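Local coordinates for protein argonaute (Marinitoga piezophila, PDB 5I4A) that cuts target DNA or RNA matched to a short guide RNA with a 5'-hydroxyl end, probably using two divalent metal ions, and may defend against mobile genetic elements, at residues F60-P64 against K65-Q69; K282-K286 against Y287-K291; Y593-E596 against E597-Q601. All coordinates share one frame; numbering follows the deposited sequence.

Contact 1 of 3, residues F60-P64 against K65-Q69; sequences FQITP and KNVFQ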
loop_
_atom_site.group_PDB
_atom_site.type_symbol
_atom_site.label_atom_id
_atom_site.label_comp_id
_atom_site.label_asym_id
_atom_site.label_seq_id
_atom_site.Cartn_x
_atom_site.Cartn_y
_atom_site.Cartn_z
ATOM N N PHE A 60 -12.596 -25.412 26.092
ATOM C CA PHE A 60 -11.508 -25.724 25.167
ATOM C C PHE A 60 -11.081 -27.159 25.463
ATOM O O PHE A 60 -10.363 -27.409 26.436
ATOM C CB PHE A 60 -10.355 -24.741 25.338
ATOM C CG PHE A 60 -9.316 -24.811 24.251
ATOM C CD1 PHE A 60 -8.533 -25.942 24.087
ATOM C CD2 PHE A 60 -9.102 -23.731 23.412
ATOM C CE1 PHE A 60 -7.575 -26.004 23.095
ATOM C CE2 PHE A 60 -8.140 -23.787 22.420
ATOM C CZ PHE A 60 -7.376 -24.928 22.263
ATOM N N GLN A 61 -11.521 -28.093 24.624
ATOM C CA GLN A 61 -11.230 -29.510 24.815
ATOM C C GLN A 61 -9.927 -29.843 24.095
ATOM O O GLN A 61 -9.863 -29.815 22.862
ATOM C CB GLN A 61 -12.385 -30.365 24.304
ATOM C CG GLN A 61 -13.722 -30.072 24.977
ATOM C CD GLN A 61 -13.820 -30.648 26.379
ATOM O OE1 GLN A 61 -13.337 -30.056 27.344
ATOM N NE2 GLN A 61 -14.455 -31.810 26.495
ATOM N N ILE A 62 -8.891 -30.164 24.865
ATOM C CA ILE A 62 -7.569 -30.426 24.307
ATOM C C ILE A 62 -7.479 -31.873 23.838
ATOM O O ILE A 62 -8.061 -32.787 24.432
ATOM C CB ILE A 62 -6.476 -30.088 25.343
ATOM C CG1 ILE A 62 -6.551 -28.606 25.718
ATOM C CG2 ILE A 62 -5.087 -30.422 24.813
ATOM C CD1 ILE A 62 -5.546 -28.188 26.768
ATOM N N THR A 63 -6.746 -32.074 22.748
ATOM C CA THR A 63 -6.511 -33.385 22.150
ATOM C C THR A 63 -5.037 -33.765 22.351
ATOM O O THR A 63 -4.167 -32.905 22.247
ATOM C CB THR A 63 -6.881 -33.358 20.638
ATOM O OG1 THR A 63 -8.302 -33.238 20.495
ATOM C CG2 THR A 63 -6.399 -34.595 19.895
ATOM N N PRO A 64 -4.745 -35.044 22.658
ATOM C CA PRO A 64 -5.668 -36.172 22.837
ATOM C C PRO A 64 -6.472 -36.109 24.129
ATOM O O PRO A 64 -6.187 -35.288 25.000
ATOM C CB PRO A 64 -4.737 -37.387 22.843
ATOM C CG PRO A 64 -3.438 -36.860 23.318
ATOM C CD PRO A 64 -3.338 -35.469 22.767
ATOM N N LYS A 65 -7.475 -36.983 24.235
ATOM C CA LYS A 65 -8.318 -37.002 25.425
ATOM C C LYS A 65 -7.492 -37.241 26.682
ATOM O O LYS A 65 -7.607 -36.499 27.662
ATOM C CB LYS A 65 -9.401 -38.069 25.282
ATOM C CG LYS A 65 -10.456 -38.030 26.376
ATOM C CD LYS A 65 -10.879 -39.434 26.765
ATOM C CE LYS A 65 -12.336 -39.689 26.442
ATOM N NZ LYS A 65 -12.546 -41.096 25.990
ATOM N N ASN A 66 -6.633 -38.265 26.668
ATOM C CA ASN A 66 -5.902 -38.595 27.894
ATOM C C ASN A 66 -4.800 -37.592 28.236
ATOM O O ASN A 66 -4.007 -37.879 29.144
ATOM C CB ASN A 66 -5.316 -40.011 27.809
ATOM C CG ASN A 66 -4.248 -40.170 26.713
ATOM O OD1 ASN A 66 -3.574 -39.221 26.319
ATOM N ND2 ASN A 66 -4.085 -41.399 26.242
ATOM N N VAL A 67 -4.722 -36.440 27.565
ATOM C CA VAL A 67 -3.684 -35.465 27.876
ATOM C C VAL A 67 -3.810 -34.954 29.304
ATOM O O VAL A 67 -2.855 -34.385 29.841
ATOM C CB VAL A 67 -3.715 -34.295 26.867
ATOM C CG1 VAL A 67 -4.848 -33.329 27.186
ATOM C CG2 VAL A 67 -2.374 -33.569 26.844
ATOM N N PHE A 68 -4.970 -35.152 29.944
ATOM C CA PHE A 68 -5.110 -34.757 31.341
ATOM C C PHE A 68 -4.133 -35.497 32.245
ATOM O O PHE A 68 -3.869 -35.036 33.361
ATOM C CB PHE A 68 -6.553 -34.968 31.828
ATOM C CG PHE A 68 -7.107 -36.349 31.561
ATOM C CD1 PHE A 68 -6.675 -37.446 32.292
ATOM C CD2 PHE A 68 -8.092 -36.541 30.608
ATOM C CE1 PHE A 68 -7.192 -38.709 32.053
ATOM C CE2 PHE A 68 -8.614 -37.803 30.364
ATOM C CZ PHE A 68 -8.164 -38.884 31.087
ATOM N N GLN A 69 -3.582 -36.626 31.786
ATOM C CA GLN A 69 -2.591 -37.350 32.575
ATOM C C GLN A 69 -1.295 -36.567 32.730
ATOM O O GLN A 69 -0.497 -36.884 33.617
ATOM C CB GLN A 69 -2.294 -38.710 31.943
ATOM C CG GLN A 69 -1.338 -38.644 30.765
ATOM C CD GLN A 69 -1.150 -39.984 30.088
ATOM O OE1 GLN A 69 -0.407 -40.839 30.571
ATOM N NE2 GLN A 69 -1.823 -40.175 28.959
#
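The loop that joins strands 51-56 and 71-72 of the N-terminal domain turns into a 3-10 segment at Pro64, whose carbonyl oxygen is gripped by the backbone of Val67. Val67 N donates to Pro64 O over 3.2 Å with an N-H...O angle of 157°, the i to i+3 pairing of a 3-10 turn. A cis peptide bond precedes Pro64 and swings the extended chain of Ile62 and Thr63 round into this turn. Val67 then folds back on Ile62 and Pro64. Its CG1 is placed between the backbone N and the carbonyl carbon (chi1 78°), which brings this methyl to 3.2 Å from Pro64 O and to 3.8 Å from Ile62 CG2. The Ile62 and Val67 side chains cross at about a right angle. On the exposed side, the ring of Pro64 meets the Asn66 amide oxygen, with Pro64 CG 3.8 Å from Asn66 OD1. One step further on, Asn66 O takes two donors from opposite faces of its carbonyl plane: Gln69 N at 3.0 Å and the side-chain Gln69 NE2 at 3.2 Å. Helix 29-40 backs the turn, since Val67 packs on Leu36 and Ile62 on Asn40, while Asn40 ND2 donates to Thr63 O. Val67 is thus the one buried residue of an otherwise largely exposed contact. The chemistry is divided accordingly: the aliphatic branches of Ile62 and Val67 close the inner side of the turn, where both side chains also touch helix 29-40, whereas two i to i+3 backbone bonds, the second joined by a bond from a glutamine amide, fix the course of the chain.

Contact 2 of 3, residues K282-K286 against Y287-K291; sequences KDVFK and YSFYK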
loop_
_atom_site.group_PDB
_atom_site.type_symbol
_atom_site.label_atom_id
_atom_site.label_comp_id
_atom_site.label_asym_id
_atom_site.label_seq_id
_atom_site.Cartn_x
_atom_site.Cartn_y
_atom_site.Cartn_z
ATOM N N LYS A 282 -9.673 17.130 -13.788
ATOM C CA LYS A 282 -9.518 17.301 -15.228
ATOM C C LYS A 282 -10.018 18.651 -15.721
ATOM O O LYS A 282 -9.649 19.062 -16.828
ATOM C CB LYS A 282 -10.242 16.173 -15.964
ATOM C CG LYS A 282 -11.736 16.160 -15.735
ATOM C CD LYS A 282 -12.432 15.162 -16.636
ATOM C CE LYS A 282 -13.927 15.162 -16.374
ATOM N NZ LYS A 282 -14.675 14.395 -17.402
ATOM N N ASP A 283 -10.835 19.354 -14.940
ATOM C CA ASP A 283 -11.186 20.723 -15.302
ATOM C C ASP A 283 -10.009 21.680 -15.230
ATOM O O ASP A 283 -10.183 22.857 -15.542
ATOM C CB ASP A 283 -12.315 21.241 -14.399
ATOM C CG ASP A 283 -13.676 20.856 -14.906
ATOM O OD1 ASP A 283 -13.765 20.434 -16.085
ATOM O OD2 ASP A 283 -14.655 20.986 -14.138
ATOM N N VAL A 284 -8.829 21.205 -14.834
ATOM C CA VAL A 284 -7.636 22.044 -14.883
ATOM C C VAL A 284 -7.399 22.561 -16.297
ATOM O O VAL A 284 -6.866 23.662 -16.483
ATOM C CB VAL A 284 -6.409 21.269 -14.340
ATOM C CG1 VAL A 284 -6.028 20.125 -15.275
ATOM C CG2 VAL A 284 -5.226 22.205 -14.088
ATOM N N PHE A 285 -7.795 21.790 -17.312
ATOM C CA PHE A 285 -7.671 22.228 -18.697
ATOM C C PHE A 285 -8.730 23.246 -19.094
ATOM O O PHE A 285 -8.585 23.889 -20.139
ATOM C CB PHE A 285 -7.737 21.024 -19.640
ATOM C CG PHE A 285 -6.595 20.066 -19.478
ATOM C CD1 PHE A 285 -5.347 20.358 -20.007
ATOM C CD2 PHE A 285 -6.765 18.873 -18.798
ATOM C CE1 PHE A 285 -4.291 19.479 -19.860
ATOM C CE2 PHE A 285 -5.713 17.990 -18.650
ATOM C CZ PHE A 285 -4.473 18.295 -19.182
ATOM N N LYS A 286 -9.788 23.401 -18.299
ATOM C CA LYS A 286 -10.767 24.458 -18.524
ATOM C C LYS A 286 -10.339 25.785 -17.915
ATOM O O LYS A 286 -10.575 26.841 -18.510
ATOM C CB LYS A 286 -12.129 24.069 -17.940
ATOM C CG LYS A 286 -12.960 23.123 -18.785
ATOM C CD LYS A 286 -14.361 23.004 -18.208
ATOM C CE LYS A 286 -15.152 21.895 -18.875
ATOM N NZ LYS A 286 -16.321 21.503 -18.037
ATOM N N TYR A 287 -9.712 25.751 -16.739
ATOM C CA TYR A 287 -9.491 26.952 -15.945
ATOM C C TYR A 287 -8.020 27.212 -15.649
ATOM O O TYR A 287 -7.713 28.124 -14.869
ATOM C CB TYR A 287 -10.289 26.861 -14.641
ATOM C CG TYR A 287 -11.739 26.487 -14.860
ATOM C CD1 TYR A 287 -12.636 27.398 -15.404
ATOM C CD2 TYR A 287 -12.211 25.222 -14.525
ATOM C CE1 TYR A 287 -13.963 27.062 -15.610
ATOM C CE2 TYR A 287 -13.538 24.876 -14.727
ATOM C CZ TYR A 287 -14.409 25.802 -15.270
ATOM O OH TYR A 287 -15.730 25.470 -15.474
ATOM N N SER A 288 -7.114 26.423 -16.237
ATOM C CA SER A 288 -5.671 26.651 -16.228
ATOM C C SER A 288 -5.053 26.419 -14.854
ATOM O O SER A 288 -5.765 26.385 -13.845
ATOM C CB SER A 288 -5.353 28.065 -16.730
ATOM O OG SER A 288 -3.970 28.207 -17.020
ATOM N N PHE A 289 -3.730 26.235 -14.814
ATOM C CA PHE A 289 -3.013 26.112 -13.550
ATOM C C PHE A 289 -3.338 27.288 -12.640
ATOM O O PHE A 289 -3.427 28.431 -13.090
ATOM C CB PHE A 289 -1.498 26.072 -13.778
ATOM C CG PHE A 289 -0.936 24.697 -14.019
ATOM C CD1 PHE A 289 -1.741 23.655 -14.452
ATOM C CD2 PHE A 289 0.410 24.450 -13.804
ATOM C CE1 PHE A 289 -1.209 22.395 -14.670
ATOM C CE2 PHE A 289 0.948 23.194 -14.017
ATOM C CZ PHE A 289 0.138 22.165 -14.450
ATOM N N TYR A 290 -3.508 26.996 -11.347
ATOM C CA TYR A 290 -3.641 28.056 -10.353
ATOM C C TYR A 290 -2.500 29.062 -10.469
ATOM O O TYR A 290 -2.715 30.277 -10.390
ATOM C CB TYR A 290 -3.682 27.444 -8.952
ATOM C CG TYR A 290 -3.812 28.443 -7.822
ATOM C CD1 TYR A 290 -4.998 29.136 -7.615
ATOM C CD2 TYR A 290 -2.755 28.673 -6.950
ATOM C CE1 TYR A 290 -5.123 30.043 -6.579
ATOM C CE2 TYR A 290 -2.872 29.577 -5.909
ATOM C CZ TYR A 290 -4.058 30.259 -5.730
ATOM O OH TYR A 290 -4.180 31.161 -4.698
ATOM N N LYS A 291 -1.283 28.572 -10.680
ATOM C CA LYS A 291 -0.115 29.419 -10.868
ATOM C C LYS A 291 0.762 28.809 -11.948
ATOM O O LYS A 291 1.140 27.638 -11.854
ATOM C CB LYS A 291 0.677 29.567 -9.565
ATOM C CG LYS A 291 1.909 30.445 -9.676
ATOM C CD LYS A 291 2.958 30.011 -8.668
ATOM C CE LYS A 291 3.710 31.195 -8.088
ATOM N NZ LYS A 291 3.369 31.395 -6.651
HETATM O O HOH W 1 -16.809 23.265 -14.941
#
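Val284 and Phe289 form the close-packed side of a helix end in linker L2, lying alongside each other and pointing the same way. Val284 CG2, set anti to the backbone N, reaches the edge of the Phe289 ring, 3.8 Å from Phe289 CD1. Leu333 of helix 325-333 touches both side chains, and Phe273 adds to the cover of Val284. The chain gets there by leaving the helix at Ser288, where phi turns positive (71°); Ser288 N keeps a weak bond to Val284 O. One residue earlier, Asp283 O accepts from both Lys286 N at 2.8 Å and Tyr287 N at 3.2 Å.

The other side is looser: Lys286 is exposed, its bond to Asp283 is weak, and a water joins Asp283 to Tyr287. Lys286 CB sits over one face of the Tyr287 ring, a CH-pi contact 3.7 Å from the ring centroid. Beyond it, the extended lysine chain carries Lys286 NZ to Asp283 OD1, a weak salt bridge of 3.4 Å. The Asp283 carboxylate stands almost perpendicular to the tyrosine ring, and the water, which donates to Asp283 OD2 and is also hydrogen-bonded to Tyr287 OH, lies in the plane of the ring. Ser278 OG also bonds Asp283 OD2. Asp283 therefore shares its charge among lysine, serine and water, which would probably favour the ionised form, while apolar packing secures the other side.

Contact 3 of 3, residues Y593-E596 against E597-Q601; sequences YTIE and EIIEQ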
loop_
_atom_site.group_PDB
_atom_site.type_symbol
_atom_site.label_atom_id
_atom_site.label_comp_id
_atom_site.label_asym_id
_atom_site.label_seq_id
_atom_site.Cartn_x
_atom_site.Cartn_y
_atom_site.Cartn_z
ATOM N N TYR A 593 -6.725 21.651 16.814
ATOM C CA TYR A 593 -7.711 21.040 15.940
ATOM C C TYR A 593 -8.434 19.916 16.665
ATOM O O TYR A 593 -7.842 19.196 17.475
ATOM C CB TYR A 593 -7.047 20.482 14.682
ATOM C CG TYR A 593 -6.520 21.522 13.726
ATOM C CD1 TYR A 593 -7.388 22.366 13.048
ATOM C CD2 TYR A 593 -5.161 21.639 13.477
ATOM C CE1 TYR A 593 -6.913 23.311 12.161
ATOM C CE2 TYR A 593 -4.676 22.581 12.590
ATOM C CZ TYR A 593 -5.556 23.414 11.935
ATOM O OH TYR A 593 -5.078 24.354 11.050
ATOM N N THR A 594 -9.719 19.770 16.368
ATOM C CA THR A 594 -10.451 18.605 16.829
ATOM C C THR A 594 -10.043 17.389 16.004
ATOM O O THR A 594 -9.422 17.508 14.946
ATOM C CB THR A 594 -11.960 18.826 16.716
ATOM O OG1 THR A 594 -12.345 18.809 15.336
ATOM C CG2 THR A 594 -12.349 20.164 17.330
ATOM N N ILE A 595 -10.394 16.206 16.512
ATOM C CA ILE A 595 -10.143 14.976 15.763
ATOM C C ILE A 595 -10.791 15.063 14.389
ATOM O O ILE A 595 -10.155 14.796 13.364
ATOM C CB ILE A 595 -10.647 13.754 16.550
ATOM C CG1 ILE A 595 -9.957 13.668 17.913
ATOM C CG2 ILE A 595 -10.421 12.475 15.758
ATOM C CD1 ILE A 595 -8.450 13.683 17.833
ATOM N N GLU A 596 -12.063 15.476 14.350
ATOM C CA GLU A 596 -12.785 15.590 13.084
ATOM C C GLU A 596 -12.050 16.487 12.094
ATOM O O GLU A 596 -11.990 16.185 10.896
ATOM C CB GLU A 596 -14.197 16.127 13.330
ATOM C CG GLU A 596 -15.097 15.206 14.139
ATOM C CD GLU A 596 -14.903 15.350 15.639
ATOM O OE1 GLU A 596 -14.072 16.181 16.060
ATOM O OE2 GLU A 596 -15.588 14.632 16.397
ATOM N N GLU A 597 -11.489 17.598 12.575
ATOM C CA GLU A 597 -10.765 18.504 11.691
ATOM C C GLU A 597 -9.460 17.885 11.210
ATOM O O GLU A 597 -9.090 18.037 10.040
ATOM C CB GLU A 597 -10.503 19.828 12.406
ATOM C CG GLU A 597 -11.743 20.677 12.609
ATOM C CD GLU A 597 -11.530 21.776 13.627
ATOM O OE1 GLU A 597 -10.645 21.618 14.493
ATOM O OE2 GLU A 597 -12.247 22.796 13.562
ATOM N N ILE A 598 -8.753 17.182 12.096
ATOM C CA ILE A 598 -7.524 16.496 11.704
ATOM C C ILE A 598 -7.821 15.434 10.654
ATOM O O ILE A 598 -7.099 15.297 9.660
ATOM C CB ILE A 598 -6.833 15.886 12.937
ATOM C CG1 ILE A 598 -6.425 16.986 13.918
ATOM C CG2 ILE A 598 -5.617 15.073 12.522
ATOM C CD1 ILE A 598 -5.808 16.458 15.201
ATOM N N ILE A 599 -8.892 14.663 10.858
ATOM C CA ILE A 599 -9.251 13.616 9.907
ATOM C C ILE A 599 -9.555 14.216 8.541
ATOM O O ILE A 599 -9.171 13.665 7.503
ATOM C CB ILE A 599 -10.442 12.798 10.440
ATOM C CG1 ILE A 599 -10.101 12.167 11.791
ATOM C CG2 ILE A 599 -10.854 11.737 9.438
ATOM C CD1 ILE A 599 -8.896 11.263 11.768
ATOM N N GLU A 600 -10.245 15.359 8.520
ATOM C CA GLU A 600 -10.562 16.000 7.249
ATOM C C GLU A 600 -9.300 16.488 6.548
ATOM O O GLU A 600 -9.194 16.399 5.320
ATOM C CB GLU A 600 -11.541 17.154 7.466
ATOM C CG GLU A 600 -11.964 17.859 6.183
ATOM C CD GLU A 600 -12.598 19.206 6.441
ATOM O OE1 GLU A 600 -13.614 19.519 5.782
ATOM O OE2 GLU A 600 -12.077 19.948 7.303
ATOM N N GLN A 601 -8.328 17.002 7.310
ATOM C CA GLN A 601 -7.088 17.460 6.691
ATOM C C GLN A 601 -6.288 16.290 6.135
ATOM O O GLN A 601 -5.655 16.410 5.082
ATOM C CB GLN A 601 -6.251 18.253 7.693
ATOM C CG GLN A 601 -6.742 19.667 7.923
ATOM C CD GLN A 601 -5.898 20.408 8.934
ATOM O OE1 GLN A 601 -4.670 20.352 8.894
ATOM N NE2 GLN A 601 -6.552 21.099 9.859
#
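Gln601 NE2 lies over one face of the Tyr593 ring, 3.2 Å above its plane, and Glu597 OE1 comes to the edge of the same ring, 3.6 Å from Tyr593 CD1. The amide and ring planes are nearly perpendicular, and it is the nitrogen end of the amide that meets the face, offset toward the rim. Below the ring's root, Tyr593 CB packs on Ile598 CG1 at 3.6 Å.

Two exchanged bonds hold Glu597 where the ring meets it. Thr594 N donates to Glu597 OE1 over 2.8 Å on the anti side of the carboxylate, and Glu597 N donates to Thr594 OG1 over 3.1 Å. The threonine hydroxyl can serve there because it sits between its own backbone N and carbonyl carbon (chi1 71°), turned in toward the first helical turn. Behind this, Ile598 N bonds to Thr594 O at 2.9 Å and Ile599 N to Ile595 O at 2.8 Å.

Further out, Asn443 bonds Tyr593 OH and Tyr445 bonds Gln601 OE1, fixing both polar ends, while Phe515 touches Tyr593, Ile598 and Gln601. An alanine in place of Tyr593 would probably leave the Gln601 amide without the ring it lies over and Asn443 without its hydroxyl partner, and open a gap next to Phe515. Ile595 and Ile599 face Tyr569, tying the helix to the central sheet of the RNase H-like PIWI domain. The reciprocal Thr594 and Glu597 bonds are a capping box, the classic N-terminal start of an alpha helix, here helix 595-605.

The three contacts follow one another along the chain, and none touches another. Contact 1 belongs to the N-terminal domain, contact 2 to linker L2 and contact 3 to the PIWI domain. Contacts 1 and 2 lie on opposite sides of the chain's centre, with their centres about 71 Å apart; contact 1 is about 53 Å from contact 3, centre to centre, and contacts 2 and 3 are about 28 Å apart. They share no sheet: contact 1 leans on helix 29-40, contact 2 on helix 325-333 and contact 3 on the mixed PIWI sheet. Contacts 1 and 3 thus lie in different lobes, while contact 2 packs against the Mid domain where the lobes join.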